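Long-range contact in hypothetical protein yfcE (Escherichia coli, PDB 1SU1), which is of unknown function but has the fold of the calcineurin-like phosphoesterase superfamily and binds zinc ions: residues Q123-P135 with P139-H151. Sequence-based numbering, arbitrary orientation.
With ZN (zinc ion), chain E.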
ATOM      1  N   GLN A 123     -19.570   2.599 -23.240  1.00 41.30           N
ATOM      2  CA  GLN A 123     -18.297   1.922 -23.037  1.00 36.22           C
ATOM      3  C   GLN A 123     -17.475   2.500 -21.912  1.00 30.38           C
ATOM      4  O   GLN A 123     -17.617   3.664 -21.551  1.00 26.87           O
ATOM      5  CB  GLN A 123     -17.456   1.969 -24.305  1.00 38.57           C
ATOM      6  CG  GLN A 123     -17.968   1.138 -25.433  1.00 45.04           C
ATOM      7  CD  GLN A 123     -17.250   1.480 -26.711  1.00 44.09           C
ATOM      8  OE1 GLN A 123     -17.507   2.515 -27.318  1.00 47.39           O
ATOM      9  NE2 GLN A 123     -16.325   0.625 -27.116  1.00 46.40           N
ATOM     10  N   ARG A 124     -16.563   1.677 -21.419  1.00 27.31           N
ATOM     11  CA  ARG A 124     -15.704   2.041 -20.316  1.00 25.71           C
ATOM     12  C   ARG A 124     -14.212   1.859 -20.631  1.00 24.45           C
ATOM     13  O   ARG A 124     -13.807   0.825 -21.162  1.00 23.56           O
ATOM     14  CB  ARG A 124     -16.127   1.175 -19.138  1.00 28.66           C
ATOM     15  CG  ARG A 124     -15.265   1.212 -17.924  1.00 27.05           C
ATOM     16  CD  ARG A 124     -16.010   0.475 -16.832  1.00 30.15           C
ATOM     17  NE  ARG A 124     -15.186   0.285 -15.659  1.00 28.28           N
ATOM     18  CZ  ARG A 124     -14.930  -0.896 -15.126  1.00 27.57           C
ATOM     19  NH1 ARG A 124     -15.441  -1.990 -15.665  1.00 29.17           N
ATOM     20  NH2 ARG A 124     -14.149  -0.979 -14.068  1.00 30.94           N
ATOM     21  N   LEU A 125     -13.402   2.870 -20.313  1.00 22.98           N
ATOM     22  CA  LEU A 125     -11.953   2.784 -20.523  1.00 22.53           C
ATOM     23  C   LEU A 125     -11.283   2.598 -19.164  1.00 19.85           C
ATOM     24  O   LEU A 125     -11.417   3.447 -18.289  1.00 16.70           O
ATOM     25  CB  LEU A 125     -11.394   4.066 -21.165  1.00 25.12           C
ATOM     26  CG  LEU A 125     -11.888   4.576 -22.527  1.00 26.29           C
ATOM     27  CD1 LEU A 125     -10.938   5.677 -23.007  1.00 29.80           C
ATOM     28  CD2 LEU A 125     -11.920   3.461 -23.530  1.00 23.00           C
ATOM     29  N   PHE A 126     -10.553   1.500 -19.001  1.00 19.86           N
ATOM     30  CA  PHE A 126      -9.856   1.210 -17.757  1.00 18.31           C
ATOM     31  C   PHE A 126      -8.374   1.582 -17.884  1.00 15.98           C
ATOM     32  O   PHE A 126      -7.611   0.863 -18.520  1.00 13.79           O
ATOM     33  CB  PHE A 126      -9.995  -0.289 -17.422  1.00 21.21           C
ATOM     34  CG  PHE A 126      -9.515  -0.660 -16.034  1.00 22.59           C
ATOM     35  CD1 PHE A 126     -10.403  -0.699 -14.957  1.00 26.65           C
ATOM     36  CD2 PHE A 126      -8.179  -0.966 -15.805  1.00 24.27           C
ATOM     37  CE1 PHE A 126      -9.968  -1.037 -13.680  1.00 25.82           C
ATOM     38  CE2 PHE A 126      -7.729  -1.309 -14.524  1.00 28.42           C
ATOM     39  CZ  PHE A 126      -8.626  -1.344 -13.461  1.00 28.04           C
ATOM     40  N   LEU A 127      -7.974   2.678 -17.241  1.00 15.42           N
ATOM     41  CA  LEU A 127      -6.589   3.171 -17.279  1.00 19.78           C
ATOM     42  C   LEU A 127      -5.695   2.641 -16.146  1.00 20.33           C
ATOM     43  O   LEU A 127      -5.963   2.893 -14.968  1.00 18.48           O
ATOM     44  CB  LEU A 127      -6.576   4.715 -17.225  1.00 15.83           C
ATOM     45  CG  LEU A 127      -7.657   5.492 -17.991  1.00 21.17           C
ATOM     46  CD1 LEU A 127      -7.539   6.970 -17.653  1.00 17.70           C
ATOM     47  CD2 LEU A 127      -7.510   5.271 -19.500  1.00 18.24           C
ATOM     48  N   THR A 128      -4.609   1.957 -16.508  1.00 20.39           N
ATOM     49  CA  THR A 128      -3.672   1.414 -15.521  1.00 22.72           C
ATOM     50  C   THR A 128      -2.275   1.321 -16.166  1.00 22.44           C
ATOM     51  O   THR A 128      -2.171   1.308 -17.388  1.00 24.39           O
ATOM     52  CB  THR A 128      -4.140   0.003 -15.039  1.00 21.12           C
ATOM     53  OG1 THR A 128      -3.435  -0.360 -13.847  1.00 20.57           O
ATOM     54  CG2 THR A 128      -3.876  -1.045 -16.112  1.00 17.52           C
ATOM     55  N   HIS A 129      -1.216   1.248 -15.358  1.00 20.55           N
ATOM     56  CA  HIS A 129       0.137   1.180 -15.901  1.00 21.25           C
ATOM     57  C   HIS A 129       0.477  -0.125 -16.606  1.00 22.79           C
ATOM     58  O   HIS A 129       1.105  -0.120 -17.677  1.00 21.15           O
ATOM     59  CB  HIS A 129       1.194   1.424 -14.823  1.00 20.01           C
ATOM     60  CG  HIS A 129       2.599   1.399 -15.350  1.00 23.93           C
ATOM     61  ND1 HIS A 129       3.110   2.393 -16.164  1.00 24.45           N
ATOM     62  CD2 HIS A 129       3.593   0.486 -15.214  1.00 22.84           C
ATOM     63  CE1 HIS A 129       4.352   2.094 -16.501  1.00 26.35           C
ATOM     64  NE2 HIS A 129       4.669   0.941 -15.937  1.00 24.95           N
ATOM     65  N   GLY A 130       0.112  -1.249 -15.994  1.00 21.65           N
ATOM     66  CA  GLY A 130       0.403  -2.522 -16.624  1.00 20.14           C
ATOM     67  C   GLY A 130       1.084  -3.556 -15.756  1.00 21.40           C
ATOM     68  O   GLY A 130       1.164  -4.725 -16.144  1.00 22.47           O
ATOM     69  N   HIS A 131       1.576  -3.158 -14.588  1.00 22.30           N
ATOM     70  CA  HIS A 131       2.237  -4.132 -13.718  1.00 22.87           C
ATOM     71  C   HIS A 131       1.284  -4.772 -12.695  1.00 23.89           C
ATOM     72  O   HIS A 131       1.596  -5.816 -12.137  1.00 23.91           O
ATOM     73  CB  HIS A 131       3.435  -3.487 -13.002  1.00 16.98           C
ATOM     74  CG  HIS A 131       3.073  -2.336 -12.118  1.00 17.23           C
ATOM     75  ND1 HIS A 131       2.329  -1.262 -12.560  1.00 11.74           N
ATOM     76  CD2 HIS A 131       3.388  -2.069 -10.828  1.00 14.96           C
ATOM     77  CE1 HIS A 131       2.207  -0.381 -11.580  1.00 17.82           C
ATOM     78  NE2 HIS A 131       2.842  -0.847 -10.518  1.00 14.99           N
ATOM     79  N   LEU A 132       0.137  -4.138 -12.454  1.00 24.64           N
ATOM     80  CA  LEU A 132      -0.867  -4.649 -11.518  1.00 25.83           C
ATOM     81  C   LEU A 132      -1.918  -5.398 -12.341  1.00 27.97           C
ATOM     82  O   LEU A 132      -2.169  -6.579 -12.126  1.00 29.72           O
ATOM     83  CB  LEU A 132      -1.515  -3.490 -10.753  1.00 21.88           C
ATOM     84  CG  LEU A 132      -0.555  -2.488 -10.090  1.00 23.77           C
ATOM     85  CD1 LEU A 132      -1.335  -1.354  -9.449  1.00 19.76           C
ATOM     86  CD2 LEU A 132       0.311  -3.193  -9.061  1.00 19.03           C
ATOM     87  N   PHE A 133      -2.537  -4.694 -13.279  1.00 29.88           N
ATOM     88  CA  PHE A 133      -3.520  -5.283 -14.185  1.00 31.41           C
ATOM     89  C   PHE A 133      -2.938  -5.108 -15.588  1.00 32.78           C
ATOM     90  O   PHE A 133      -2.258  -4.121 -15.861  1.00 32.08           O
ATOM     91  CB  PHE A 133      -4.864  -4.553 -14.096  1.00 30.91           C
ATOM     92  CG  PHE A 133      -5.708  -4.973 -12.930  1.00 31.51           C
ATOM     93  CD1 PHE A 133      -6.079  -6.309 -12.766  1.00 31.71           C
ATOM     94  CD2 PHE A 133      -6.147  -4.035 -12.007  1.00 31.95           C
ATOM     95  CE1 PHE A 133      -6.877  -6.702 -11.695  1.00 32.19           C
ATOM     96  CE2 PHE A 133      -6.952  -4.418 -10.925  1.00 34.86           C
ATOM     97  CZ  PHE A 133      -7.317  -5.752 -10.771  1.00 33.25           C
ATOM     98  N   GLY A 134      -3.201  -6.061 -16.472  1.00 33.97           N
ATOM     99  CA  GLY A 134      -2.674  -5.963 -17.815  1.00 34.37           C
ATOM    100  C   GLY A 134      -3.110  -7.110 -18.699  1.00 36.04           C
ATOM    101  O   GLY A 134      -4.016  -7.860 -18.338  1.00 35.25           O
ATOM    102  N   PRO A 135      -2.475  -7.274 -19.870  1.00 37.64           N
ATOM    103  CA  PRO A 135      -2.775  -8.331 -20.844  1.00 38.48           C
ATOM    104  C   PRO A 135      -2.784  -9.736 -20.245  1.00 39.53           C
ATOM    105  O   PRO A 135      -3.533 -10.607 -20.689  1.00 37.53           O
ATOM    106  CB  PRO A 135      -1.662  -8.173 -21.880  1.00 37.92           C
ATOM    107  CG  PRO A 135      -1.362  -6.731 -21.822  1.00 39.04           C
ATOM    108  CD  PRO A 135      -1.365  -6.430 -20.348  1.00 37.56           C
ATOM    109  N   PRO A 139      -8.574  -7.034 -15.694  1.00 29.86           N
ATOM    110  CA  PRO A 139      -9.499  -6.553 -14.673  1.00 29.77           C
ATOM    111  C   PRO A 139     -10.841  -7.077 -15.169  1.00 28.89           C
ATOM    112  O   PRO A 139     -10.942  -7.510 -16.316  1.00 26.87           O
ATOM    113  CB  PRO A 139      -9.417  -5.037 -14.817  1.00 33.27           C
ATOM    114  CG  PRO A 139      -8.053  -4.811 -15.348  1.00 34.98           C
ATOM    115  CD  PRO A 139      -7.923  -5.901 -16.371  1.00 32.21           C
ATOM    116  N   ALA A 140     -11.866  -7.055 -14.330  1.00 27.64           N
ATOM    117  CA  ALA A 140     -13.169  -7.525 -14.774  1.00 27.14           C
ATOM    118  C   ALA A 140     -13.758  -6.410 -15.629  1.00 25.21           C
ATOM    119  O   ALA A 140     -13.891  -5.280 -15.175  1.00 25.58           O
ATOM    120  CB  ALA A 140     -14.068  -7.813 -13.569  1.00 27.95           C
ATOM    121  N   LEU A 141     -14.107  -6.723 -16.868  1.00 24.65           N
ATOM    122  CA  LEU A 141     -14.662  -5.711 -17.765  1.00 22.06           C
ATOM    123  C   LEU A 141     -15.821  -6.255 -18.577  1.00 19.57           C
ATOM    124  O   LEU A 141     -15.937  -7.459 -18.780  1.00 19.71           O
ATOM    125  CB  LEU A 141     -13.566  -5.185 -18.720  1.00 19.95           C
ATOM    126  CG  LEU A 141     -12.364  -4.490 -18.072  1.00 16.85           C
ATOM    127  CD1 LEU A 141     -11.265  -4.260 -19.108  1.00 22.68           C
ATOM    128  CD2 LEU A 141     -12.811  -3.173 -17.465  1.00 16.37           C
ATOM    129  N   ASN A 142     -16.670  -5.352 -19.053  1.00 22.52           N
ATOM    130  CA  ASN A 142     -17.819  -5.732 -19.858  1.00 26.69           C
ATOM    131  C   ASN A 142     -17.408  -5.819 -21.323  1.00 31.11           C
ATOM    132  O   ASN A 142     -16.314  -5.394 -21.691  1.00 32.91           O
ATOM    133  CB  ASN A 142     -18.930  -4.700 -19.710  1.00 26.62           C
ATOM    134  CG  ASN A 142     -20.284  -5.250 -20.092  1.00 30.20           C
ATOM    135  OD1 ASN A 142     -21.251  -4.506 -20.223  1.00 35.90           O
ATOM    136  ND2 ASN A 142     -20.361  -6.566 -20.261  1.00 27.44           N
ATOM    137  N   GLN A 143     -18.288  -6.366 -22.155  1.00 34.42           N
ATOM    138  CA  GLN A 143     -18.007  -6.501 -23.577  1.00 36.33           C
ATOM    139  C   GLN A 143     -17.912  -5.109 -24.208  1.00 33.17           C
ATOM    140  O   GLN A 143     -18.722  -4.226 -23.911  1.00 28.08           O
ATOM    141  CB  GLN A 143     -19.110  -7.321 -24.255  1.00 43.17           C
ATOM    142  CG  GLN A 143     -18.698  -7.922 -25.600  1.00 55.82           C
ATOM    143  CD  GLN A 143     -19.805  -8.746 -26.248  1.00 62.56           C
ATOM    144  OE1 GLN A 143     -20.875  -8.223 -26.575  1.00 66.19           O
ATOM    145  NE2 GLN A 143     -19.550 -10.043 -26.437  1.00 64.21           N
ATOM    146  N   ASN A 144     -16.905  -4.922 -25.061  1.00 32.11           N
ATOM    147  CA  ASN A 144     -16.671  -3.647 -25.744  1.00 31.71           C
ATOM    148  C   ASN A 144     -16.019  -2.573 -24.879  1.00 31.39           C
ATOM    149  O   ASN A 144     -16.059  -1.390 -25.229  1.00 30.25           O
ATOM    150  CB  ASN A 144     -17.970  -3.100 -26.348  1.00 33.65           C
ATOM    151  CG  ASN A 144     -18.404  -3.865 -27.590  1.00 39.45           C
ATOM    152  OD1 ASN A 144     -17.883  -4.946 -27.892  1.00 43.08           O
ATOM    153  ND2 ASN A 144     -19.364  -3.306 -28.318  1.00 44.72           N
ATOM    154  N   ASP A 145     -15.435  -2.978 -23.750  1.00 28.29           N
ATOM    155  CA  ASP A 145     -14.724  -2.032 -22.892  1.00 26.51           C
ATOM    156  C   ASP A 145     -13.266  -2.029 -23.357  1.00 22.59           C
ATOM    157  O   ASP A 145     -12.851  -2.890 -24.136  1.00 20.96           O
ATOM    158  CB  ASP A 145     -14.783  -2.435 -21.407  1.00 31.51           C
ATOM    159  CG  ASP A 145     -16.067  -1.997 -20.722  1.00 35.17           C
ATOM    160  OD1 ASP A 145     -16.720  -1.045 -21.199  1.00 36.11           O
ATOM    161  OD2 ASP A 145     -16.409  -2.598 -19.685  1.00 38.86           O
ATOM    162  N   VAL A 146     -12.483  -1.079 -22.863  1.00 19.34           N
ATOM    163  CA  VAL A 146     -11.088  -0.992 -23.266  1.00 18.81           C
ATOM    164  C   VAL A 146     -10.072  -1.044 -22.135  1.00 16.65           C
ATOM    165  O   VAL A 146     -10.154  -0.266 -21.191  1.00 16.63           O
ATOM    166  CB  VAL A 146     -10.821   0.327 -24.057  1.00 22.63           C
ATOM    167  CG1 VAL A 146      -9.399   0.328 -24.605  1.00 18.60           C
ATOM    168  CG2 VAL A 146     -11.846   0.490 -25.188  1.00 19.73           C
ATOM    169  N   LEU A 147      -9.105  -1.949 -22.234  1.00 16.78           N
ATOM    170  CA  LEU A 147      -8.042  -1.998 -21.241  1.00 18.36           C
ATOM    171  C   LEU A 147      -6.926  -1.083 -21.781  1.00 20.41           C
ATOM    172  O   LEU A 147      -6.316  -1.385 -22.811  1.00 20.22           O
ATOM    173  CB  LEU A 147      -7.495  -3.419 -21.078  1.00 17.22           C
ATOM    174  CG  LEU A 147      -6.177  -3.489 -20.282  1.00 19.55           C
ATOM    175  CD1 LEU A 147      -6.413  -3.078 -18.838  1.00 19.54           C
ATOM    176  CD2 LEU A 147      -5.606  -4.899 -20.340  1.00 20.27           C
ATOM    177  N   VAL A 148      -6.677   0.035 -21.103  1.00 20.92           N
ATOM    178  CA  VAL A 148      -5.643   0.988 -21.518  1.00 21.21           C
ATOM    179  C   VAL A 148      -4.423   0.890 -20.599  1.00 20.68           C
ATOM    180  O   VAL A 148      -4.514   1.202 -19.407  1.00 19.04           O
ATOM    181  CB  VAL A 148      -6.175   2.447 -21.475  1.00 22.80           C
ATOM    182  CG1 VAL A 148      -5.073   3.414 -21.876  1.00 21.20           C
ATOM    183  CG2 VAL A 148      -7.382   2.601 -22.394  1.00 18.69           C
ATOM    184  N   TYR A 149      -3.280   0.487 -21.154  1.00 18.42           N
ATOM    185  CA  TYR A 149      -2.053   0.326 -20.364  1.00 18.80           C
ATOM    186  C   TYR A 149      -0.730   0.638 -21.098  1.00 21.61           C
ATOM    187  O   TYR A 149      -0.695   0.767 -22.331  1.00 18.77           O
ATOM    188  CB  TYR A 149      -1.961  -1.110 -19.882  1.00 17.69           C
ATOM    189  CG  TYR A 149      -1.766  -2.093 -21.013  1.00 15.35           C
ATOM    190  CD1 TYR A 149      -2.787  -2.339 -21.934  1.00 16.11           C
ATOM    191  CD2 TYR A 149      -0.547  -2.756 -21.185  1.00 15.96           C
ATOM    192  CE1 TYR A 149      -2.597  -3.222 -23.009  1.00 17.91           C
ATOM    193  CE2 TYR A 149      -0.352  -3.638 -22.253  1.00 15.91           C
ATOM    194  CZ  TYR A 149      -1.380  -3.865 -23.155  1.00 18.28           C
ATOM    195  OH  TYR A 149      -1.182  -4.754 -24.190  1.00 26.83           O
ATOM    196  N   GLY A 150       0.353   0.710 -20.319  1.00 20.05           N
ATOM    197  CA  GLY A 150       1.687   0.958 -20.852  1.00 15.63           C
ATOM    198  C   GLY A 150       2.616  -0.160 -20.398  1.00 12.60           C
ATOM    199  O   GLY A 150       2.376  -1.329 -20.683  1.00 14.80           O
ATOM    200  N   HIS A 151       3.692   0.194 -19.709  1.00 12.62           N
ATOM    201  CA  HIS A 151       4.630  -0.786 -19.157  1.00 14.27           C
ATOM    202  C   HIS A 151       5.443  -1.709 -20.072  1.00 15.91           C
ATOM    203  O   HIS A 151       6.631  -1.938 -19.811  1.00 15.90           O
ATOM    204  CB  HIS A 151       3.906  -1.667 -18.118  1.00 17.52           C
ATOM    205  CG  HIS A 151       4.839  -2.490 -17.282  1.00 17.83           C
ATOM    206  ND1 HIS A 151       5.813  -1.926 -16.489  1.00 17.75           N
ATOM    207  CD2 HIS A 151       4.968  -3.830 -17.147  1.00 18.82           C
ATOM    208  CE1 HIS A 151       6.507  -2.885 -15.899  1.00 17.28           C
ATOM    209  NE2 HIS A 151       6.016  -4.048 -16.282  1.00 17.92           N
TER
HETATM  210 ZN    ZN E 301       6.687   0.086 -16.073  1.00 22.86          ZN
HETATM  211  O   HOH W   1     -18.126  -1.629 -17.602  1.00 43.90           O
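Asp145 OD1 accepts a hydrogen bond from the backbone N of Arg124 at 2.7 Å, from above the carboxylate plane. The other oxygen, OD2, accepts one from the backbone N of Asn142, so this buried carboxylate ties the type II turn Asn142-Asp145 to Arg124. A water bonded to OD2 also meets Arg124 NH1 weakly. The Arg124 chain is extended, with CG anti to the backbone N (chi1 171°). Leu141 CD2 lies over one face of its guanidinium, 3.4 Å from NH1, and Arg124 NE bonds Gln117 OE1. Beside the turn, Gln123 NE2 bonds Asn144 O at 2.8 Å, in the plane of both the amide and the carbonyl.

Strands 124-128 and 146-148 run parallel. Four backbone bonds join them, from Val146 N to Arg124 O through to Thr128 N to Val148 O. On one face of the sheet Leu125 and Leu127 lie alongside Val146 and Val148; Leu125 CD2 is tight on Val146 CB at 3.4 Å. On the other face Pro139 packs against two rings. Its CG lies over the face of the Phe126 ring, toward the rim, 3.6 Å from CE2, and its CB lies over the centre of Phe133. Leu147 CD1 also reaches Phe126.

Gly150 N bonds His129 O where both segments run into the metal site. His129 NE2 and His151 ND1 each bind zinc at 2.2 Å, and His129 ND1 bonds Leu59 O. Their rings meet rim to rim, with planes at 65°. His131 CB covers one face of the His151 ring. Asp61 and Asn97 complete the protein ligands of this zinc.

Strand 115-119 pairs antiparallel with strand 124-128, and strand 163-167 flanks strand 146-148. Phe30 of strand 27-31, in the other sheet, packs against Leu127 and Val148.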